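Local coordinates for protein nourseothricin acetyltransferase (Streptomyces noursei, PDB 5C82) that probably transfers an acetyl group to the streptothricin antibiotic nourseothricin, as a GNAT-family acetyltransferase that confers resistance to the drug, at residues T14-P17 with G18-E21; I111-P115 with E116-H120; N148-A151 with P152-H155. The protein carries 1 engineered substitution. All coordinates share one frame; numbering follows the deposited sequence.

Contact 1. Residues T14-P17 with G18-E21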
loop_
_atom_site.group_PDB
_atom_site.type_symbol
_atom_site.label_atom_id
_atom_site.label_comp_id
_atom_site.label_asym_id
_atom_site.label_seq_id
_atom_site.Cartn_x
_atom_site.Cartn_y
_atom_site.Cartn_z
ATOM N N THR A 14 4.989 -23.991 12.056
ATOM C CA THR A 14 5.273 -23.401 10.770
ATOM C C THR A 14 4.635 -24.363 9.741
ATOM O O THR A 14 4.539 -25.578 9.999
ATOM C CB THR A 14 6.773 -23.139 10.639
ATOM O OG1 THR A 14 7.098 -22.067 11.525
ATOM C CG2 THR A 14 7.178 -22.748 9.240
ATOM N N SER A 15 4.084 -23.806 8.660
ATOM C CA SER A 15 3.448 -24.605 7.616
ATOM C C SER A 15 4.504 -25.480 6.897
ATOM O O SER A 15 5.698 -25.166 6.902
ATOM C CB SER A 15 2.796 -23.702 6.576
ATOM O OG SER A 15 3.815 -23.110 5.782
ATOM N N VAL A 16 4.027 -26.550 6.248
ATOM C CA VAL A 16 4.826 -27.476 5.443
ATOM C C VAL A 16 4.112 -27.560 4.085
ATOM O O VAL A 16 2.917 -27.230 4.048
ATOM C CB VAL A 16 5.027 -28.871 6.117
ATOM C CG1 VAL A 16 5.899 -28.756 7.375
ATOM C CG2 VAL A 16 3.703 -29.577 6.422
ATOM N N PRO A 17 4.781 -27.982 2.971
ATOM C CA PRO A 17 4.069 -28.045 1.670
ATOM C C PRO A 17 2.734 -28.796 1.712
ATOM O O PRO A 17 1.778 -28.336 1.103
ATOM C CB PRO A 17 5.075 -28.726 0.732
ATOM C CG PRO A 17 6.397 -28.437 1.337
ATOM C CD PRO A 17 6.194 -28.392 2.830
ATOM N N GLY A 18 2.668 -29.871 2.496
ATOM C CA GLY A 18 1.482 -30.701 2.671
ATOM C C GLY A 18 0.260 -30.034 3.279
ATOM O O GLY A 18 -0.811 -30.648 3.307
ATOM N N ASP A 19 0.412 -28.786 3.792
ATOM C CA ASP A 19 -0.677 -27.983 4.378
ATOM C C ASP A 19 -1.404 -27.175 3.302
ATOM O O ASP A 19 -2.471 -26.639 3.593
ATOM C CB ASP A 19 -0.141 -26.990 5.435
ATOM C CG ASP A 19 0.416 -27.588 6.710
ATOM O OD1 ASP A 19 -0.212 -28.530 7.255
ATOM O OD2 ASP A 19 1.430 -27.065 7.209
ATOM N N ALA A 20 -0.822 -27.062 2.079
ATOM C CA ALA A 20 -1.349 -26.262 0.969
ATOM C C ALA A 20 -2.836 -26.466 0.677
ATOM O O ALA A 20 -3.561 -25.483 0.546
ATOM C CB ALA A 20 -0.525 -26.487 -0.293
ATOM N N GLU A 21 -3.294 -27.721 0.618
ATOM C CA GLU A 21 -4.698 -28.042 0.352
ATOM C C GLU A 21 -5.630 -27.537 1.447
ATOM O O GLU A 21 -6.663 -26.945 1.128
ATOM C CB GLU A 21 -4.904 -29.550 0.153
ATOM C CG GLU A 21 -4.495 -30.023 -1.231
ATOM C CD GLU A 21 -5.121 -31.330 -1.678
ATOM O OE1 GLU A 21 -5.077 -32.314 -0.904
ATOM O OE2 GLU A 21 -5.634 -31.374 -2.819
#
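Asp-19 and Val-16 hold each other through paired main-chain and side-chain hydrogen bonds in the short turn that leads from strand 11-14 into helix 20-25. Of the polar links, the one made by the carboxylate is the shortest: Val-16 N gives its hydrogen to Asp-19 OD2 at 2.8 Å. The amide comes in from above the carboxylate plane, 35° out of it. The first torsion of Asp-19 accounts for this reach, since CG lies anti to the carbonyl carbon (chi1 -68°) and the carboxylate is turned back over the start of the turn. The same two residues are joined a second time through Asp-19 N and Val-16 O at 3.0 Å. One step further on, Ala-20 N repeats the pattern with Pro-17 O at 3.1 Å, and these successive three-residue bonds give the 3-10 character of the entry to the helix.

Carbon atoms also close on the same carboxylate oxygen. Val-16 places its CG2 methyl 3.5 Å from Asp-19 OD2, the two side chains meeting at a slant, while Ser-15 CA comes to 3.2 Å from Asp-19 OD2. The CB methyl of Ala-20 lies 3.3 Å from Pro-17 O, beside the bond that this carbonyl accepts from Ala-20 N.

Charged and hydroxylic partners from neighbouring strands complete the site. Arg-13 forms a salt bridge with OD2 of Asp-19 and the hydroxyl of Tyr-85 bonds OD1, while the side chain of Asp-19 touches Val-83 of strand 79-85. Although most of the turn lies at the surface, Asp-19 itself is buried. With both oxygens engaged and an arginine at hand, the carboxylate probably stays ionised, tying the turn to the edge of the main sheet.

Contact 2. Residues I111-P115 with E116-H120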
loop_
_atom_site.group_PDB
_atom_site.type_symbol
_atom_site.label_atom_id
_atom_site.label_comp_id
_atom_site.label_asym_id
_atom_site.label_seq_id
_atom_site.Cartn_x
_atom_site.Cartn_y
_atom_site.Cartn_z
ATOM N N ILE A 111 -4.621 -13.640 6.999
ATOM C CA ILE A 111 -4.943 -14.300 8.273
ATOM C C ILE A 111 -6.386 -14.781 8.160
ATOM O O ILE A 111 -7.255 -13.999 7.775
ATOM C CB ILE A 111 -4.631 -13.478 9.563
ATOM C CG1 ILE A 111 -4.980 -14.299 10.848
ATOM C CG2 ILE A 111 -5.286 -12.064 9.539
ATOM C CD1 ILE A 111 -4.532 -13.699 12.200
ATOM N N GLU A 112 -6.625 -16.071 8.395
ATOM C CA GLU A 112 -7.962 -16.648 8.307
ATOM C C GLU A 112 -8.191 -17.734 9.322
ATOM O O GLU A 112 -7.296 -18.531 9.588
ATOM C CB GLU A 112 -8.283 -17.121 6.880
ATOM C CG GLU A 112 -9.113 -16.107 6.102
ATOM C CD GLU A 112 -8.718 -15.921 4.652
ATOM O OE1 GLU A 112 -8.661 -16.929 3.908
ATOM O OE2 GLU A 112 -8.522 -14.752 4.246
ATOM N N VAL A 113 -9.372 -17.714 9.942
ATOM C CA VAL A 113 -9.792 -18.665 10.953
ATOM C C VAL A 113 -11.097 -19.316 10.447
ATOM O O VAL A 113 -11.958 -18.602 9.936
ATOM C CB VAL A 113 -9.927 -17.979 12.352
ATOM C CG1 VAL A 113 -10.461 -18.937 13.430
ATOM C CG2 VAL A 113 -8.601 -17.383 12.800
ATOM N N ALA A 114 -11.218 -20.670 10.542
ATOM C CA ALA A 114 -12.418 -21.422 10.124
ATOM C C ALA A 114 -13.595 -20.917 10.960
ATOM O O ALA A 114 -13.395 -20.659 12.142
ATOM C CB ALA A 114 -12.217 -22.917 10.302
ATOM N N PRO A 115 -14.774 -20.655 10.337
ATOM C CA PRO A 115 -15.894 -20.007 11.062
ATOM C C PRO A 115 -16.278 -20.579 12.413
ATOM O O PRO A 115 -16.615 -19.791 13.292
ATOM C CB PRO A 115 -17.074 -20.080 10.078
ATOM C CG PRO A 115 -16.608 -20.919 8.936
ATOM C CD PRO A 115 -15.119 -20.864 8.917
ATOM N N GLU A 116 -16.185 -21.914 12.587
ATOM C CA GLU A 116 -16.494 -22.636 13.835
ATOM C C GLU A 116 -15.462 -22.320 14.936
ATOM O O GLU A 116 -15.764 -22.446 16.128
ATOM C CB GLU A 116 -16.494 -24.165 13.605
ATOM C CG GLU A 116 -16.899 -24.648 12.217
ATOM C CD GLU A 116 -15.774 -24.745 11.203
ATOM O OE1 GLU A 116 -14.847 -25.560 11.412
ATOM O OE2 GLU A 116 -15.839 -24.028 10.179
ATOM N N HIS A 117 -14.228 -21.969 14.523
ATOM C CA HIS A 117 -13.109 -21.676 15.420
ATOM C C HIS A 117 -13.007 -20.202 15.750
ATOM O O HIS A 117 -12.173 -19.809 16.573
ATOM C CB HIS A 117 -11.805 -22.233 14.832
ATOM C CG HIS A 117 -11.855 -23.717 14.650
ATOM N ND1 HIS A 117 -11.746 -24.583 15.731
ATOM C CD2 HIS A 117 -12.047 -24.444 13.526
ATOM C CE1 HIS A 117 -11.852 -25.800 15.227
ATOM N NE2 HIS A 117 -12.033 -25.767 13.904
ATOM N N ARG A 118 -13.872 -19.379 15.128
ATOM C CA ARG A 118 -13.877 -17.941 15.387
ATOM C C ARG A 118 -14.352 -17.623 16.815
ATOM O O ARG A 118 -15.323 -18.210 17.299
ATOM C CB ARG A 118 -14.649 -17.180 14.305
ATOM C CG ARG A 118 -13.819 -17.067 13.037
ATOM C CD ARG A 118 -14.550 -16.400 11.904
ATOM N NE ARG A 118 -14.116 -16.988 10.643
ATOM C CZ ARG A 118 -14.675 -16.764 9.462
ATOM N NH1 ARG A 118 -15.696 -15.919 9.350
ATOM N NH2 ARG A 118 -14.219 -17.381 8.382
ATOM N N GLY A 119 -13.600 -16.760 17.489
ATOM C CA GLY A 119 -13.861 -16.403 18.875
ATOM C C GLY A 119 -13.424 -17.474 19.856
ATOM O O GLY A 119 -13.990 -17.567 20.952
ATOM N N HIS A 120 -12.413 -18.304 19.474
ATOM C CA HIS A 120 -11.838 -19.338 20.346
ATOM C C HIS A 120 -10.359 -19.067 20.683
ATOM O O HIS A 120 -9.685 -19.949 21.221
ATOM C CB HIS A 120 -12.008 -20.747 19.756
ATOM C CG HIS A 120 -13.357 -21.344 19.997
ATOM N ND1 HIS A 120 -14.211 -21.635 18.950
ATOM C CD2 HIS A 120 -13.963 -21.681 21.163
ATOM C CE1 HIS A 120 -15.302 -22.138 19.505
ATOM N NE2 HIS A 120 -15.200 -22.182 20.835
#
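Where strand 105-113 ends, the backbone folds through a tight turn, with His-117 N bonded to Ala-114 O at 2.8 Å, and a weaker bond from Arg-118 N to Pro-115 O follows it, before a type II turn from His-117 to His-120. This is the strand-to-helix turn within motif A of the GNAT fold: Arg-118 begins the R-x-x-G-x-G signature whose loop, in relatives, binds the pyrophosphate of acetyl-CoA ahead of the long helix, here 122-137.

The side chain of Arg-118 does not reach outward but runs back along the turn to the end of the strand. Its NE and NH2 grip a single acceptor side-on, with NE 2.8 Å and NH2 3.0 Å from Val-113 O. The acceptor lies almost in the guanidinium plane, only 5-6° out of it, and the NH2 bond runs nearly along the carbonyl axis. A bend at chi3 (-147°) lets the group lie beside Pro-115, whose CA sits over one face, 3.5 Å above the plane and offset toward its rim. NH1 is held by Ser-29 O, so the guanidinium links the turn to the segment before strand 30-32.

Val-113 directs CG1 at the backbone and CB of His-117 and touches Val-122 of the following helix; its side chain is about 3 Å, nearest atoms, from a tartrate that probably comes from the crystallisation liquor but may mark a pocket. Glu-116 lies alongside Pro-115, its carboxylate oxygen OE2 3.4 Å from the ring carbon CG.

The imidazole of His-117 is fixed from two directions: Tyr-10 meets it with its ring and hydroxyl, bonding ND1, while at the ring edge CD2 touches Ala-114 CB at 3.6 Å.

Contact 3. Residues N148-A151 with P152-H155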
loop_
_atom_site.group_PDB
_atom_site.type_symbol
_atom_site.label_atom_id
_atom_site.label_comp_id
_atom_site.label_asym_id
_atom_site.label_seq_id
_atom_site.Cartn_x
_atom_site.Cartn_y
_atom_site.Cartn_z
ATOM N N ASN A 148 -13.043 -2.916 4.102
ATOM C CA ASN A 148 -13.941 -2.077 4.888
ATOM C C ASN A 148 -15.263 -2.807 5.267
ATOM O O ASN A 148 -15.908 -2.455 6.263
ATOM C CB ASN A 148 -14.229 -0.773 4.113
ATOM C CG ASN A 148 -15.148 -1.012 2.948
ATOM O OD1 ASN A 148 -14.812 -1.727 2.013
ATOM N ND2 ASN A 148 -16.387 -0.569 3.065
ATOM N N VAL A 149 -15.669 -3.795 4.461
ATOM C CA VAL A 149 -16.892 -4.560 4.734
ATOM C C VAL A 149 -16.687 -5.586 5.849
ATOM O O VAL A 149 -17.677 -6.039 6.439
ATOM C CB VAL A 149 -17.550 -5.177 3.481
ATOM C CG1 VAL A 149 -18.010 -4.079 2.512
ATOM C CG2 VAL A 149 -16.651 -6.209 2.798
ATOM N N ASN A 150 -15.402 -5.921 6.172
ATOM C CA ASN A 150 -15.097 -6.859 7.255
ATOM C C ASN A 150 -15.118 -6.180 8.645
ATOM O O ASN A 150 -14.119 -6.203 9.354
ATOM C CB ASN A 150 -13.788 -7.642 7.001
ATOM C CG ASN A 150 -13.735 -9.007 7.672
ATOM O OD1 ASN A 150 -14.478 -9.316 8.591
ATOM N ND2 ASN A 150 -12.849 -9.876 7.229
ATOM N N ALA A 151 -16.283 -5.615 9.052
ATOM C CA ALA A 151 -16.469 -4.989 10.387
ATOM C C ALA A 151 -16.015 -5.930 11.565
ATOM O O ALA A 151 -15.325 -5.447 12.456
ATOM C CB ALA A 151 -17.922 -4.548 10.581
ATOM N N PRO A 152 -16.314 -7.259 11.563
ATOM C CA PRO A 152 -15.827 -8.123 12.666
ATOM C C PRO A 152 -14.305 -8.297 12.779
ATOM O O PRO A 152 -13.806 -8.432 13.884
ATOM C CB PRO A 152 -16.508 -9.477 12.385
ATOM C CG PRO A 152 -17.718 -9.123 11.496
ATOM C CD PRO A 152 -17.157 -8.039 10.623
ATOM N N ALA A 153 -13.573 -8.365 11.655
ATOM C CA ALA A 153 -12.118 -8.491 11.695
ATOM C C ALA A 153 -11.552 -7.164 12.134
ATOM O O ALA A 153 -10.622 -7.163 12.929
ATOM C CB ALA A 153 -11.565 -8.866 10.331
ATOM N N ILE A 154 -12.148 -6.041 11.662
ATOM C CA ILE A 154 -11.718 -4.683 12.011
ATOM C C ILE A 154 -11.798 -4.492 13.528
ATOM O O ILE A 154 -10.816 -4.084 14.141
ATOM C CB ILE A 154 -12.467 -3.576 11.203
ATOM C CG1 ILE A 154 -12.058 -3.625 9.715
ATOM C CG2 ILE A 154 -12.199 -2.179 11.796
ATOM C CD1 ILE A 154 -13.078 -3.029 8.729
ATOM N N HIS A 155 -12.933 -4.855 14.122
ATOM C CA HIS A 155 -13.125 -4.774 15.570
ATOM C C HIS A 155 -12.185 -5.735 16.289
ATOM O O HIS A 155 -11.584 -5.326 17.285
ATOM C CB HIS A 155 -14.585 -5.045 15.944
ATOM C CG HIS A 155 -15.465 -3.833 15.819
ATOM N ND1 HIS A 155 -15.339 -2.761 16.681
ATOM C CD2 HIS A 155 -16.497 -3.598 14.978
ATOM C CE1 HIS A 155 -16.278 -1.899 16.328
ATOM N NE2 HIS A 155 -17.006 -2.364 15.314
#
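Asn-148 touches the helix that follows it through its own carbonyl oxygen, which lies 3.8 Å from Ile-154 CD1. The segment leads from strand 141-147 into helix 151-158, the strand-to-helix junction of motif B in the GNAT fold, with Asn-150 and Ala-153 in the N-x-x-A spacing common in the family. The side-chain amide of Asn-148 is taken up by other partners, OD1 by Gln-181 N and ND2 by Phe-36 O; this pins the chain just before the helix.

Asn-150 comes next and is the N-cap residue. Itself the centre of an inverse gamma turn, it swings CG anti to the backbone N (chi1 -153°), bringing the amide over the first turn. OD1 accepts a weak bond from Ala-153 N at 3.3 Å, with an N-H...O angle of 150°. The flat amide also lies against the Ala-153 methyl, its CG 3.4 Å from that CB. The Asn-150 carbonyl takes the first regular helical bond, from Ile-154 N at 3.0 Å, in line with the C=O direction, and a weak second one from Ala-153 N.

Ala-151 starts the helix and is buried. Its methyl packs on the Pro-152 ring at CD, 3.6 Å away, a ring suited to this early position because no helical N-H partner is lost there. Ala-151 O receives His-155 N at 3.0 Å, closing the turn.

Ala-153 touches Val-146 of strand 141-147, and its side chain is about 3 Å, nearest atoms, from a bound tartrate, probably from the crystallisation liquor, which may mark a pocket. His-155 NE2 is bonded to Glu-49 OE1, while CD2 of the same ring lies 3.3 Å from Ala-151 O.

All three are local turns leaving a strand of the main sheet, but they differ in depth. Contact 1 lies at the surface, its centre about 19 Å from that of the chain, and depends on a buried carboxylate beside the outermost strand 11-14. Contacts 2 and 3 are nearer the centre and follow the parallel neighbours 105-113 and 141-147; their own centres are about 14 Å apart, and a side chain of each is about 3 Å, nearest atoms, from a bound tartrate. Contact 2 is also a surface contact, gripped by a guanidinium, whereas contact 3 is partly buried and relies on a neutral amide cap. Contacts 1 and 3 fall on opposite sides of the chain's centre.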